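Local coordinates for DegV family protein (Thermus thermophilus, PDB 2DT8), which binds a fatty acid, with palmitate held in its lipid pocket, and carries a zinc ion at its surface, at residues A[62-67]-A[93-98]. Sequence-based numbering, arbitrary orientation.
Sequences SQPSPE and SGTVQS. With ZN (zinc ion), chain B; PLM (palmitic acid), chain C.
Gln63 lies across the turn that leads from Ser93 into helix 95-103, where the DegV fold grips the carboxyl group of its fatty acid. From CB outward, the Gln63 side chain meets a different partner at each step: CB sits 3.6 Å from Thr95 OG1 and is also close to O1 of the palmitate. CG, tucked between the backbone N and the carbonyl carbon (chi1 72°), packs near Gly94 C and Ser98 OG. The chain then bends at chi2, and the terminal amide straddles two waters. Gln63 OE1 takes a weak bond from one water, which accepts from Gly94 N and lies close to palmitate O1. Gln63 NE2 donates to the other water at 3.0 Å, and that water in turn donates to Gly94 O and Ser98 OG. The amide thus reaches 93-98 through water.

Ser93 OG, anti to its own backbone N, meets the lipid directly: it donates to palmitate O1 over 2.5 Å. Ser93 OG also accepts from Thr95 N, which makes an ST turn, and from Thr95 OG1 at 2.8 Å. Two donors therefore hold Ser93 OG from the helix start, which leaves the Ser93 proton for the palmitate carboxyl group, to which Thr61 OG1 is also hydrogen-bonded.

Pro64 carries the packing onward: its CD lies against Thr95 OG1 and CG2, and its ring also touches Val26, Leu28 and Phe69, joining the turn to strand 24-32 and helix 66-76. Ser65 N-caps that helix, on whose first turn Glu67 binds zinc through OE2, alongside Glu105. The one direct hydrogen bond between 62-67 and 93-98 runs from Ser98 OG to Pro64 O, 2.7 Å long, with a C=O...OG angle of 153° and the hydroxyl oxygen tilted 16° from the carbonyl plane.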
loop_
_atom_site.group_PDB
_atom_site.type_symbol
_atom_site.label_atom_id
_atom_site.label_comp_id
_atom_site.label_asym_id
_atom_site.label_seq_id
_atom_site.Cartn_x
_atom_site.Cartn_y
_atom_site.Cartn_z
ATOM N N SER A 62 12.282 1.626 8.735
ATOM C CA SER A 62 13.184 2.600 8.145
ATOM C C SER A 62 13.030 2.637 6.622
ATOM O O SER A 62 12.880 1.618 5.963
ATOM C CB SER A 62 14.638 2.238 8.455
ATOM O OG SER A 62 14.890 2.305 9.849
ATOM N N GLN A 63 13.136 3.876 6.114
ATOM C CA GLN A 63 12.942 4.037 4.686
ATOM C C GLN A 63 14.336 3.800 4.082
ATOM O O GLN A 63 15.334 3.775 4.788
ATOM C CB GLN A 63 12.525 5.498 4.360
ATOM C CG GLN A 63 13.657 6.524 4.517
ATOM C CD GLN A 63 13.745 7.083 5.911
ATOM O OE1 GLN A 63 13.478 6.390 6.889
ATOM N NE2 GLN A 63 14.131 8.353 6.015
ATOM N N PRO A 64 14.326 3.621 2.749
ATOM C CA PRO A 64 15.597 3.379 2.094
ATOM C C PRO A 64 16.483 4.657 2.023
ATOM O O PRO A 64 15.919 5.751 2.138
ATOM C CB PRO A 64 15.282 2.988 0.592
ATOM C CG PRO A 64 13.809 2.666 0.663
ATOM C CD PRO A 64 13.274 3.607 1.721
ATOM N N SER A 65 17.796 4.533 1.870
ATOM C CA SER A 65 18.672 5.700 1.827
ATOM C C SER A 65 18.737 6.202 0.391
ATOM O O SER A 65 18.311 5.514 -0.545
ATOM C CB SER A 65 20.087 5.302 2.232
ATOM O OG SER A 65 20.675 4.481 1.229
ATOM N N PRO A 66 19.283 7.412 0.190
ATOM C CA PRO A 66 19.377 7.915 -1.177
ATOM C C PRO A 66 20.241 6.989 -2.045
ATOM O O PRO A 66 19.935 6.771 -3.213
ATOM C CB PRO A 66 20.011 9.287 -0.993
ATOM C CG PRO A 66 19.431 9.741 0.311
ATOM C CD PRO A 66 19.519 8.490 1.170
ATOM N N GLU A 67 21.324 6.439 -1.490
ATOM C CA GLU A 67 22.159 5.558 -2.297
ATOM C C GLU A 67 21.480 4.218 -2.598
ATOM O O GLU A 67 21.789 3.600 -3.613
ATOM C CB GLU A 67 23.537 5.349 -1.648
ATOM C CG GLU A 67 24.451 6.591 -1.661
ATOM C CD GLU A 67 24.683 7.193 -3.046
ATOM O OE1 GLU A 67 24.667 6.459 -4.066
ATOM O OE2 GLU A 67 24.898 8.427 -3.099
ATOM N N SER A 93 5.896 8.193 5.008
ATOM C CA SER A 93 7.274 7.735 4.971
ATOM C C SER A 93 8.224 8.684 4.262
ATOM O O SER A 93 7.812 9.433 3.378
ATOM C CB SER A 93 7.290 6.381 4.251
ATOM O OG SER A 93 8.589 5.872 4.032
ATOM N N GLY A 94 9.499 8.615 4.638
ATOM C CA GLY A 94 10.502 9.448 3.995
ATOM C C GLY A 94 11.007 8.828 2.700
ATOM O O GLY A 94 11.936 9.344 2.090
ATOM N N THR A 95 10.395 7.727 2.271
ATOM C CA THR A 95 10.811 7.054 1.047
ATOM C C THR A 95 10.835 7.975 -0.179
ATOM O O THR A 95 11.828 8.005 -0.908
ATOM C CB THR A 95 9.904 5.829 0.775
ATOM O OG1 THR A 95 10.034 4.905 1.866
ATOM C CG2 THR A 95 10.300 5.123 -0.522
ATOM N N VAL A 96 9.751 8.717 -0.406
ATOM C CA VAL A 96 9.697 9.633 -1.550
ATOM C C VAL A 96 10.872 10.611 -1.504
ATOM O O VAL A 96 11.519 10.870 -2.521
ATOM C CB VAL A 96 8.370 10.416 -1.582
ATOM C CG1 VAL A 96 8.507 11.654 -2.490
ATOM C CG2 VAL A 96 7.261 9.508 -2.114
ATOM N N GLN A 97 11.111 11.242 -0.379
ATOM C CA GLN A 97 12.247 12.139 -0.204
ATOM C C GLN A 97 13.561 11.455 -0.596
ATOM O O GLN A 97 14.424 12.078 -1.214
ATOM C CB GLN A 97 12.299 12.617 1.246
ATOM C CG GLN A 97 13.560 13.361 1.627
ATOM C CD GLN A 97 13.434 14.020 2.990
ATOM O OE1 GLN A 97 14.434 14.346 3.625
ATOM N NE2 GLN A 97 12.197 14.228 3.438
ATOM N N SER A 98 13.848 10.206 -0.125
ATOM C CA SER A 98 15.090 9.544 -0.502
ATOM C C SER A 98 15.167 9.332 -2.016
ATOM O O SER A 98 16.232 9.500 -2.636
ATOM C CB SER A 98 15.219 8.185 0.192
ATOM O OG SER A 98 15.599 8.366 1.541
HETATM ZN ZN ZN B . 25.158 9.670 -4.556
HETATM C C1 PLM C . 9.111 4.005 6.989
HETATM O O1 PLM C . 9.399 5.107 6.293
HETATM O O2 PLM C . 9.775 3.722 7.963
HETATM C C2 PLM C . 7.956 3.123 6.559
HETATM C C3 PLM C . 6.655 3.689 7.139
HETATM C C4 PLM C . 5.474 2.790 6.763
HETATM C C5 PLM C . 4.188 3.401 7.318
HETATM C C6 PLM C . 2.978 2.578 6.878
HETATM C C7 PLM C . 1.728 3.188 7.479
HETATM C C8 PLM C . 0.501 2.523 6.901
HETATM C C9 PLM C . -0.714 3.374 7.265
HETATM C CA PLM C . -1.962 2.514 7.260
HETATM C CB PLM C . -2.485 2.457 5.836
HETATM C CC PLM C . -2.272 1.057 5.289
HETATM C CD PLM C . -3.606 0.506 4.819
HETATM C CE PLM C . -3.428 -0.963 4.441
HETATM C CF PLM C . -4.788 -1.571 4.068
HETATM C CG PLM C . -5.165 -1.156 2.646
HETATM O O HOH W 1 10.537 7.285 7.067
HETATM O O HOH W 2 14.150 10.207 3.617
HETATM O O HOH W 3 25.264 11.450 -3.325
#